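Local coordinates for dTDP-4-dehydrorhamnose 3,5-epimerase (Sulfolobus tokodaii, PDB 2B9U), which probably catalyses epimerization at C3' and C5' of dTDP-4-dehydro-6-deoxy-glucose on the way to dTDP-L-rhamnose, at residues 2-7 against 14-19; 44-49 against 134-139; 77-82 against 121-126; 141-146 against 171-176. One frame throughout, in Å; residues are numbered along the deposited sequence.

Interaction 1 of 4, residues 2-7 against 14-19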
# COMPACT_ATOMS: atom_id res chain seq x y z
N PRO A 2 12.72 3.17 12.76
CA PRO A 2 11.60 3.62 11.92
C PRO A 2 10.29 2.90 12.31
O PRO A 2 9.19 3.38 12.01
CB PRO A 2 12.02 3.20 10.50
CG PRO A 2 13.48 2.84 10.62
CD PRO A 2 13.67 2.34 12.01
N PHE A 3 10.44 1.76 12.98
CA PHE A 3 9.32 0.97 13.47
C PHE A 3 9.55 0.46 14.89
O PHE A 3 10.69 0.28 15.32
CB PHE A 3 9.06 -0.24 12.55
CG PHE A 3 8.90 0.12 11.10
CD1 PHE A 3 7.65 0.46 10.58
CD2 PHE A 3 10.00 0.09 10.24
CE1 PHE A 3 7.49 0.78 9.24
CE2 PHE A 3 9.86 0.42 8.88
CZ PHE A 3 8.59 0.76 8.38
N GLU A 4 8.45 0.22 15.61
CA GLU A 4 8.45 -0.55 16.83
C GLU A 4 7.58 -1.79 16.63
O GLU A 4 6.49 -1.69 16.09
CB GLU A 4 7.93 0.28 18.00
CG GLU A 4 8.93 1.34 18.44
CD GLU A 4 8.70 1.84 19.86
OE1 GLU A 4 7.59 1.65 20.41
OE2 GLU A 4 9.65 2.43 20.42
N PHE A 5 8.09 -2.94 17.07
CA PHE A 5 7.42 -4.23 16.92
C PHE A 5 7.01 -4.79 18.28
O PHE A 5 7.83 -4.86 19.20
CB PHE A 5 8.34 -5.22 16.20
CG PHE A 5 8.80 -4.75 14.84
CD1 PHE A 5 9.94 -3.95 14.71
CD2 PHE A 5 8.11 -5.12 13.69
CE1 PHE A 5 10.38 -3.52 13.46
CE2 PHE A 5 8.55 -4.70 12.42
CZ PHE A 5 9.68 -3.89 12.31
N GLU A 6 5.73 -5.17 18.41
CA GLU A 6 5.20 -5.81 19.61
C GLU A 6 4.61 -7.19 19.31
O GLU A 6 3.73 -7.32 18.46
CB GLU A 6 4.14 -4.93 20.28
CG GLU A 6 4.49 -3.45 20.26
CD GLU A 6 3.67 -2.59 21.22
OE1 GLU A 6 2.53 -2.96 21.55
OE2 GLU A 6 4.20 -1.53 21.64
N ASN A 7 5.10 -8.20 20.03
CA ASN A 7 4.57 -9.56 19.96
C ASN A 7 3.21 -9.63 20.61
O ASN A 7 3.08 -9.37 21.81
CB ASN A 7 5.48 -10.55 20.70
CG ASN A 7 6.87 -10.63 20.13
OD1 ASN A 7 7.30 -9.75 19.37
ND2 ASN A 7 7.61 -11.68 20.51
N LEU A 14 2.41 -6.63 16.11
CA LEU A 14 1.90 -5.29 15.85
C LEU A 14 3.07 -4.40 15.48
O LEU A 14 4.09 -4.37 16.19
CB LEU A 14 1.15 -4.72 17.07
CG LEU A 14 0.51 -3.36 16.78
CD1 LEU A 14 -1.00 -3.50 16.58
CD2 LEU A 14 0.85 -2.37 17.88
N ILE A 15 2.94 -3.69 14.36
CA ILE A 15 3.98 -2.78 13.88
C ILE A 15 3.53 -1.33 14.02
O ILE A 15 2.41 -0.97 13.62
CB ILE A 15 4.42 -3.08 12.41
CG1 ILE A 15 4.87 -4.52 12.26
CG2 ILE A 15 5.60 -2.19 11.98
CD1 ILE A 15 3.89 -5.37 11.53
N LYS A 16 4.41 -0.50 14.58
CA LYS A 16 4.07 0.89 14.85
C LYS A 16 5.05 1.77 14.11
O LYS A 16 6.23 1.77 14.44
CB LYS A 16 4.17 1.19 16.34
CG LYS A 16 3.37 0.28 17.24
CD LYS A 16 3.90 0.40 18.66
CE LYS A 16 2.77 0.64 19.64
NZ LYS A 16 3.28 1.08 20.99
N PRO A 17 4.57 2.50 13.08
CA PRO A 17 5.46 3.34 12.28
C PRO A 17 5.66 4.73 12.86
O PRO A 17 4.96 5.12 13.78
CB PRO A 17 4.74 3.40 10.92
CG PRO A 17 3.26 3.28 11.25
CD PRO A 17 3.17 2.56 12.61
N LYS A 18 6.60 5.49 12.32
CA LYS A 18 6.78 6.86 12.77
C LYS A 18 6.14 7.82 11.80
O LYS A 18 6.43 7.79 10.61
CB LYS A 18 8.26 7.20 12.94
CG LYS A 18 8.76 6.96 14.35
CD LYS A 18 9.91 7.93 14.66
CE LYS A 18 10.51 7.62 15.99
NZ LYS A 18 11.24 6.33 15.96
N VAL A 19 5.26 8.67 12.33
CA VAL A 19 4.49 9.62 11.54
C VAL A 19 5.08 11.02 11.76
O VAL A 19 5.32 11.45 12.91
CB VAL A 19 2.99 9.52 11.90
CG1 VAL A 19 2.14 10.53 11.12
CG2 VAL A 19 2.48 8.08 11.71
O HOH W 1 8.06 4.21 9.82
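Lys16 lies across Glu4 and ends on Glu6, all on one face of an antiparallel hairpin formed by strands 3-7 and 14-17. Its CB lies 3.7 Å from Glu4 O, and CG, anti to its own carbonyl carbon (chi1 -54°), stays beside that oxygen too. CD then touches CB of Glu4 and nears Glu6, and CE packs against the carboxylate, 3.3 Å from Glu6 OE2. At the tip Lys16 NZ makes a salt bridge of 2.8 Å to Glu6 OE2, coming from above the carboxylate plane. Glu4 OE1 is 4.4 Å from Lys16 NZ, near enough that it probably adds to the negative field, but too far for a salt bridge. An alanine at Glu6 would probably leave the ammonium of Lys16 without its close counter-charge and its chain end freer to turn. Underneath, the backbones pair in both directions at Glu4 with Lys16 and at Glu6 with Leu14; the Lys16 N to Glu4 O bond is 2.8 Å.

The other face is apolar. Ile15 spreads its branches, CG2 reaching Phe3 CD1 at 3.6 Å and CG1 reaching Phe5 CD2 at 3.6 Å. Phe36 of helix 33-37 meets the Phe3 ring edge-to-face and also touches Ile15, while Met109 and Trp111 of strand 109-112 cover Ile15 and strand 25-32 reaches Pro17.

Interaction 2 of 4, residues 44-49 against 134-139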
# COMPACT_ATOMS: atom_id res chain seq x y z
N VAL A 44 6.97 -8.93 0.25
CA VAL A 44 5.61 -8.74 -0.22
C VAL A 44 5.53 -9.16 -1.69
O VAL A 44 6.38 -8.78 -2.49
CB VAL A 44 5.14 -7.26 -0.02
CG1 VAL A 44 3.76 -7.03 -0.63
CG2 VAL A 44 5.12 -6.90 1.50
N ILE A 45 4.50 -9.94 -2.03
CA ILE A 45 4.35 -10.45 -3.38
C ILE A 45 3.08 -9.95 -4.09
O ILE A 45 2.99 -10.01 -5.32
CB ILE A 45 4.46 -12.01 -3.43
CG1 ILE A 45 3.50 -12.69 -2.43
CG2 ILE A 45 5.88 -12.45 -3.05
CD1 ILE A 45 2.05 -12.76 -2.84
N GLN A 46 2.14 -9.44 -3.30
CA GLN A 46 0.84 -8.98 -3.79
C GLN A 46 0.34 -7.92 -2.82
O GLN A 46 0.60 -8.02 -1.63
CB GLN A 46 -0.15 -10.15 -3.82
CG GLN A 46 -1.55 -9.76 -4.21
CD GLN A 46 -2.38 -10.92 -4.69
OE1 GLN A 46 -1.86 -11.97 -5.06
NE2 GLN A 46 -3.70 -10.73 -4.72
N THR A 47 -0.32 -6.89 -3.33
CA THR A 47 -0.99 -5.91 -2.48
C THR A 47 -2.45 -5.77 -2.92
O THR A 47 -2.75 -5.58 -4.11
CB THR A 47 -0.21 -4.57 -2.45
OG1 THR A 47 1.08 -4.81 -1.89
CG2 THR A 47 -0.91 -3.49 -1.59
N ASN A 48 -3.36 -5.92 -1.97
CA ASN A 48 -4.79 -5.72 -2.22
C ASN A 48 -5.31 -4.49 -1.48
O ASN A 48 -4.66 -4.00 -0.55
CB ASN A 48 -5.59 -6.95 -1.79
CG ASN A 48 -5.34 -8.18 -2.66
OD1 ASN A 48 -4.83 -8.07 -3.77
ND2 ASN A 48 -5.74 -9.34 -2.17
N MET A 49 -6.50 -4.02 -1.88
CA MET A 49 -7.19 -2.94 -1.21
C MET A 49 -8.69 -3.17 -1.20
O MET A 49 -9.27 -3.61 -2.19
CB MET A 49 -6.88 -1.58 -1.86
CG MET A 49 -7.50 -0.38 -1.11
SD MET A 49 -7.04 1.24 -1.76
CE MET A 49 -8.57 1.76 -2.50
N HIS A 134 4.35 -14.62 0.78
CA HIS A 134 4.38 -16.08 0.56
C HIS A 134 3.83 -16.55 -0.78
O HIS A 134 4.58 -17.10 -1.60
CB HIS A 134 3.70 -16.86 1.71
CG HIS A 134 4.47 -16.86 2.98
ND1 HIS A 134 4.61 -15.74 3.77
CD2 HIS A 134 5.15 -17.86 3.62
CE1 HIS A 134 5.33 -16.04 4.84
NE2 HIS A 134 5.67 -17.31 4.77
N ASN A 135 2.55 -16.32 -1.01
CA ASN A 135 1.87 -16.80 -2.21
C ASN A 135 0.75 -15.89 -2.65
O ASN A 135 0.05 -15.32 -1.81
CB ASN A 135 1.30 -18.19 -1.97
CG ASN A 135 2.37 -19.24 -1.94
OD1 ASN A 135 3.08 -19.44 -2.93
ND2 ASN A 135 2.52 -19.88 -0.79
N GLU A 136 0.58 -15.77 -3.96
CA GLU A 136 -0.48 -14.95 -4.52
C GLU A 136 -1.87 -15.55 -4.28
O GLU A 136 -2.01 -16.66 -3.76
CB GLU A 136 -0.23 -14.74 -6.01
CG GLU A 136 1.02 -13.95 -6.31
CD GLU A 136 1.22 -13.69 -7.79
OE1 GLU A 136 0.27 -13.90 -8.60
OE2 GLU A 136 2.35 -13.29 -8.14
N TYR A 137 -2.88 -14.76 -4.63
CA TYR A 137 -4.24 -15.20 -4.82
C TYR A 137 -4.28 -16.54 -5.54
O TYR A 137 -3.69 -16.69 -6.62
CB TYR A 137 -4.95 -14.15 -5.65
CG TYR A 137 -6.39 -14.43 -6.05
CD1 TYR A 137 -7.34 -14.81 -5.11
CD2 TYR A 137 -6.80 -14.26 -7.37
CE1 TYR A 137 -8.67 -15.04 -5.48
CE2 TYR A 137 -8.12 -14.47 -7.75
CZ TYR A 137 -9.05 -14.86 -6.81
OH TYR A 137 -10.34 -15.09 -7.19
N SER A 138 -4.94 -17.51 -4.92
CA SER A 138 -5.09 -18.84 -5.49
C SER A 138 -6.42 -19.43 -5.02
O SER A 138 -6.49 -20.04 -3.95
CB SER A 138 -3.92 -19.75 -5.09
OG SER A 138 -4.04 -21.04 -5.67
N PRO A 139 -7.49 -19.22 -5.82
CA PRO A 139 -8.84 -19.73 -5.54
C PRO A 139 -8.95 -21.23 -5.17
O PRO A 139 -9.73 -21.56 -4.27
CB PRO A 139 -9.60 -19.42 -6.83
CG PRO A 139 -8.91 -18.23 -7.38
CD PRO A 139 -7.46 -18.41 -7.05
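The carboxamide of Gln46 meets the backbone at Tyr137 with its plane turned 81° from the Tyr137 ring. That ring carries CD of Pro139 on one face, 3.8 Å above its centre, while Tyr137 CB lies 3.8 Å from Gln46 NE2. The two ends of the amide have separate tasks. NE2 donates to Asn48 OD1 at 3.0 Å, the acceptor lying in the amide plane and the bond nearly straight at 179°. OE1 accepts from Tyr137 N at 3.0 Å, the donor somewhat tilted from the carbonyl plane, and also lies against CB of Glu136. Gln46 CG lies anti to the backbone N (chi1 176°) and the chain is extended beyond it, carrying the amide to the loop. Next to it Ile45 lays CD1 on the loop backbone, 3.4 Å from Asn135 C.

Ile45 and Gln46 both face Ile132 in a classic beta bulge. Gln63 also holds the loop, bonding Glu136 O and Ser138 N. In the second subunit, Glu34 N bonds Glu136 OE2, Lys32 packs on Tyr137, and a strand pairs antiparallel with residues 46-49. The loop thus sits at the dimer interface and presents Tyr137, predicted to stack on the substrate's thymidine ring.

Interaction 3 of 4, residues 77-82 against 121-126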
# COMPACT_ATOMS: atom_id res chain seq x y z
N LYS A 77 -7.41 4.84 6.07
CA LYS A 77 -8.62 5.62 6.34
C LYS A 77 -9.63 4.78 7.13
O LYS A 77 -9.84 3.63 6.82
CB LYS A 77 -9.25 6.16 5.05
CG LYS A 77 -10.43 7.14 5.25
CD LYS A 77 -10.87 7.76 3.91
CE LYS A 77 -11.69 9.06 4.11
NZ LYS A 77 -13.02 8.78 4.76
N GLY A 78 -10.23 5.37 8.16
CA GLY A 78 -11.23 4.69 8.99
C GLY A 78 -10.66 3.93 10.18
O GLY A 78 -9.55 4.23 10.67
N ARG A 79 -11.42 2.93 10.61
CA ARG A 79 -11.18 2.20 11.86
C ARG A 79 -11.71 0.80 11.65
O ARG A 79 -12.88 0.63 11.25
CB ARG A 79 -12.00 2.80 13.01
CG ARG A 79 -11.60 4.16 13.55
CD ARG A 79 -12.54 4.56 14.71
NE ARG A 79 -12.46 3.66 15.87
CZ ARG A 79 -13.46 3.35 16.70
NH1 ARG A 79 -14.70 3.81 16.49
NH2 ARG A 79 -13.24 2.53 17.72
N ILE A 80 -10.88 -0.20 11.91
CA ILE A 80 -11.36 -1.59 11.86
C ILE A 80 -11.02 -2.33 13.15
O ILE A 80 -10.06 -1.98 13.83
CB ILE A 80 -10.81 -2.37 10.63
CG1 ILE A 80 -9.31 -2.70 10.82
CG2 ILE A 80 -11.09 -1.62 9.33
CD1 ILE A 80 -8.75 -3.72 9.80
N LEU A 81 -11.81 -3.34 13.49
CA LEU A 81 -11.42 -4.30 14.51
C LEU A 81 -10.91 -5.49 13.74
O LEU A 81 -11.68 -6.21 13.13
CB LEU A 81 -12.59 -4.71 15.42
CG LEU A 81 -12.26 -5.79 16.48
CD1 LEU A 81 -11.17 -5.30 17.46
CD2 LEU A 81 -13.52 -6.22 17.23
N ASP A 82 -9.60 -5.69 13.78
CA ASP A 82 -8.94 -6.71 13.01
C ASP A 82 -8.69 -7.96 13.86
O ASP A 82 -8.31 -7.84 15.03
CB ASP A 82 -7.62 -6.18 12.49
CG ASP A 82 -7.14 -6.94 11.32
OD1 ASP A 82 -7.89 -7.00 10.33
OD2 ASP A 82 -6.04 -7.51 11.41
N GLN A 121 -14.14 -6.25 11.23
CA GLN A 121 -15.31 -5.41 11.03
C GLN A 121 -14.91 -3.94 10.89
O GLN A 121 -14.10 -3.42 11.67
CB GLN A 121 -16.34 -5.58 12.16
CG GLN A 121 -17.63 -4.79 11.89
CD GLN A 121 -18.73 -5.10 12.87
OE1 GLN A 121 -18.52 -5.11 14.09
NE2 GLN A 121 -19.92 -5.34 12.35
N ALA A 122 -15.46 -3.29 9.87
CA ALA A 122 -15.28 -1.84 9.71
C ALA A 122 -16.09 -1.11 10.79
O ALA A 122 -17.31 -1.30 10.90
CB ALA A 122 -15.67 -1.40 8.30
N LEU A 123 -15.39 -0.32 11.61
CA LEU A 123 -16.00 0.44 12.70
C LEU A 123 -16.53 1.78 12.17
O LEU A 123 -17.47 2.37 12.72
CB LEU A 123 -14.97 0.63 13.85
CG LEU A 123 -14.39 -0.66 14.44
CD1 LEU A 123 -13.40 -0.38 15.55
CD2 LEU A 123 -15.46 -1.63 14.95
N GLU A 124 -15.90 2.23 11.10
CA GLU A 124 -16.26 3.39 10.32
C GLU A 124 -16.08 2.89 8.90
O GLU A 124 -15.52 1.80 8.68
CB GLU A 124 -15.24 4.52 10.53
CG GLU A 124 -15.25 5.23 11.87
CD GLU A 124 -14.16 6.30 11.98
OE1 GLU A 124 -13.64 6.80 10.94
OE2 GLU A 124 -13.81 6.65 13.14
N ASP A 125 -16.51 3.69 7.93
CA ASP A 125 -16.15 3.51 6.52
C ASP A 125 -14.64 3.49 6.48
O ASP A 125 -14.00 4.44 6.95
CB ASP A 125 -16.66 4.68 5.67
CG ASP A 125 -18.13 4.56 5.30
OD1 ASP A 125 -18.85 3.71 5.86
OD2 ASP A 125 -18.58 5.35 4.44
N SER A 126 -14.07 2.41 5.94
CA SER A 126 -12.62 2.15 6.03
C SER A 126 -11.96 1.64 4.75
O SER A 126 -12.53 0.81 4.02
CB SER A 126 -12.32 1.10 7.11
OG SER A 126 -12.73 1.54 8.38
O HOH W 2 -15.62 6.08 15.33
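Ser126 OG is gripped from two sides: it accepts from Arg79 N at 2.9 Å and donates to Glu124 O at 2.8 Å. The second bond rises from above the carbonyl plane of Glu124 and closes the turn of its own segment, while the first ties that turn to the neighbouring strand. Arg79 O is likewise shared, taking Leu123 N at 2.7 Å and, weakly, Glu124 N. Further along, Leu81 and Gln121 exchange backbone bonds as an antiparallel hydrogen-bonded pair.

Gly78 (phi 90°) lies close against the turn: a CB there would clash with Ser126 OG and Asp125 O, and at this conformation also with the preceding carbonyl oxygen. Each segment joins a strand end to the crossing beside it in a flattened jelly-roll barrel of the cupin class: one crossing leads from strand 70-75 into strand 79-86, the other from strand 116-122 into strand 126-133, so each passes from one sheet to the other.

On the outside, the guanidinium of Arg79 has Leu123 CD1 over one face, 3.6 Å above the plane and offset toward the rim. The Arg79 chain bends at chi3 (64°), setting NE where it forms its salt bridge with Glu101 of strand 97-103. A water bridges Arg79 NH1, 2.7 Å away, to Glu124 OE2. An alanine at Arg79 would probably leave Glu101 without its charged mate, cost the water one of its partners and take the guanidinium off Leu123 CD1. Gln121 reaches away to Ile154 N and Gly55 O, and Asp125 OD1 to Lys54 N.

Interaction 4 of 4, residues 141-146 against 171-176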
# COMPACT_ATOMS: atom_id res chain seq x y z
N HIS A 141 -7.10 -22.94 -3.41
CA HIS A 141 -6.58 -23.12 -2.06
C HIS A 141 -7.28 -22.24 -0.99
O HIS A 141 -6.94 -22.30 0.20
CB HIS A 141 -5.07 -22.88 -2.05
CG HIS A 141 -4.33 -23.73 -3.02
ND1 HIS A 141 -4.28 -23.46 -4.37
CD2 HIS A 141 -3.59 -24.86 -2.84
CE1 HIS A 141 -3.55 -24.38 -4.98
NE2 HIS A 141 -3.12 -25.24 -4.07
N GLU A 142 -8.24 -21.42 -1.43
CA GLU A 142 -8.99 -20.55 -0.52
C GLU A 142 -9.89 -21.35 0.41
O GLU A 142 -10.54 -22.30 -0.02
CB GLU A 142 -9.81 -19.52 -1.31
CG GLU A 142 -9.02 -18.29 -1.77
CD GLU A 142 -9.80 -17.35 -2.69
OE1 GLU A 142 -10.63 -17.83 -3.51
OE2 GLU A 142 -9.58 -16.12 -2.61
N ARG A 143 -9.88 -20.98 1.68
CA ARG A 143 -10.75 -21.56 2.71
C ARG A 143 -11.15 -20.46 3.71
O ARG A 143 -10.49 -19.42 3.81
CB ARG A 143 -10.03 -22.70 3.46
CG ARG A 143 -9.73 -23.98 2.65
CD ARG A 143 -11.01 -24.66 2.11
NE ARG A 143 -10.77 -26.03 1.63
CZ ARG A 143 -10.21 -26.35 0.46
NH1 ARG A 143 -9.81 -25.40 -0.39
NH2 ARG A 143 -10.05 -27.63 0.14
N CYS A 144 -12.24 -20.70 4.45
CA CYS A 144 -12.65 -19.77 5.49
C CYS A 144 -13.35 -20.46 6.65
O CYS A 144 -13.84 -21.60 6.52
CB CYS A 144 -13.55 -18.66 4.92
SG CYS A 144 -15.02 -19.25 4.08
N ILE A 145 -13.38 -19.77 7.78
CA ILE A 145 -14.20 -20.16 8.93
C ILE A 145 -15.15 -19.01 9.22
O ILE A 145 -14.83 -17.86 8.91
CB ILE A 145 -13.36 -20.56 10.17
CG1 ILE A 145 -12.51 -19.38 10.67
CG2 ILE A 145 -12.46 -21.77 9.83
CD1 ILE A 145 -12.06 -19.49 12.11
N SER A 146 -16.31 -19.31 9.80
CA SER A 146 -17.37 -18.34 10.00
C SER A 146 -16.98 -17.14 10.87
O SER A 146 -16.33 -17.30 11.92
CB SER A 146 -18.62 -19.03 10.57
OG SER A 146 -19.66 -18.11 10.87
N LYS A 171 -15.99 -27.55 11.90
CA LYS A 171 -16.31 -28.21 10.63
C LYS A 171 -15.27 -27.96 9.52
O LYS A 171 -15.01 -28.83 8.68
CB LYS A 171 -17.71 -27.80 10.14
CG LYS A 171 -18.86 -28.23 11.06
CD LYS A 171 -19.21 -29.72 10.91
CE LYS A 171 -20.62 -30.01 11.41
NZ LYS A 171 -21.68 -29.68 10.40
N ALA A 172 -14.68 -26.77 9.54
CA ALA A 172 -13.76 -26.30 8.50
C ALA A 172 -12.56 -27.21 8.20
O ALA A 172 -12.09 -27.94 9.08
CB ALA A 172 -13.26 -24.91 8.85
N GLU A 173 -12.09 -27.14 6.95
CA GLU A 173 -10.83 -27.73 6.53
C GLU A 173 -9.70 -26.74 6.86
O GLU A 173 -9.64 -25.65 6.28
CB GLU A 173 -10.85 -28.04 5.02
CG GLU A 173 -11.91 -29.05 4.58
CD GLU A 173 -11.63 -30.47 5.07
OE1 GLU A 173 -10.78 -31.16 4.46
OE2 GLU A 173 -12.25 -30.88 6.08
N VAL A 174 -8.82 -27.12 7.78
CA VAL A 174 -7.86 -26.17 8.36
C VAL A 174 -6.39 -26.60 8.23
O VAL A 174 -6.08 -27.64 7.65
CB VAL A 174 -8.21 -25.84 9.85
CG1 VAL A 174 -9.55 -25.13 9.96
CG2 VAL A 174 -8.18 -27.11 10.71
N PHE A 175 -5.50 -25.77 8.78
CA PHE A 175 -4.05 -26.03 8.78
C PHE A 175 -3.65 -27.14 9.77
O PHE A 175 -4.42 -27.51 10.66
CB PHE A 175 -3.28 -24.76 9.15
CG PHE A 175 -3.00 -23.84 8.00
CD1 PHE A 175 -4.02 -23.08 7.43
CD2 PHE A 175 -1.71 -23.70 7.50
CE1 PHE A 175 -3.75 -22.20 6.37
CE2 PHE A 175 -1.43 -22.83 6.45
CZ PHE A 175 -2.45 -22.08 5.88
N ASP A 176 -2.42 -27.63 9.61
CA ASP A 176 -1.86 -28.66 10.48
C ASP A 176 -1.15 -28.06 11.69
O ASP A 176 -0.42 -27.07 11.60
CB ASP A 176 -0.90 -29.54 9.68
CG ASP A 176 -1.53 -30.08 8.41
OD1 ASP A 176 -1.71 -31.31 8.30
OD2 ASP A 176 -1.87 -29.27 7.52
OXT ASP A 176 -1.31 -28.58 12.80
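Ile145 CG2 presses on Ala172 CB at 3.4 Å, closer than the usual van der Waals distance for two carbons. The same Ile145 CG2 is 4.4 Å from Val174 CG1, and the carbonyl oxygen of Cys144 lies beside the Ala172 methyl. Ile145 turns CG1 into the crowded position between its backbone N and carbonyl carbon (chi1 62°), so that CG2 is anti to the carbonyl carbon.

Arg143, two residues before Ile145, and Glu173, next after Ala172, run side by side. On the Glu173 side it is CB, not the carboxylate, that approaches the guanidinium edge, 3.9 Å from Arg143 NE. Although the guanidinium and carboxylate planes are nearly coplanar, Arg143 NH2 and Glu173 OE1 are 5.6 Å apart, so any attraction is probably weak and long-range. Arg143 NH1 instead folds back to Glu142 O at 3.2 Å and, weakly, to Pro140 O; Glu142 O lies in the guanidinium plane, while the donor stands above the carbonyl plane.

Strand 142-144 is an outermost strand, within this chain, of the five-stranded antiparallel sheet of the jelly roll, and the C-terminal tail lies beside it. Strand 57-63 sets both in place: the backbones of Arg143 and Ile145 bond Tyr62 and Leu60, the Tyr62 hydroxyl bonds Glu173 O, and the Tyr62 side chain touches Arg143, Ile145 and Val174. CB of Cys144 points away from the tail, and its SG forms the disulfide with Cys166. At the chain end, Phe175 bonds the backbone of Lys89, and Asp176 OXT bonds Ser90 OG.

In the fold
From the N terminus, interaction 1 closes first, a short hairpin of neighbouring strands complete before any other contact opens. Interaction 2 then opens at strand 44-52 and closes 85 residues later in the loop that follows strand 126-133. Interaction 3 is nested inside that long loop, joining two strand ends and the crossings beside them that lead between the sheets. Interaction 4 comes last, tying the C-terminal tail to strand 142-144, and it touches interaction 2, where Tyr137 CE1 lies 3.2 Å from Glu142 OE2. Interactions 1 and 2 reach the same sheet, and interactions 3 and 4 both reach the five-stranded one. Interactions 1 and 4 lie on opposite sides of the chain's centre, their centres about 30 Å apart.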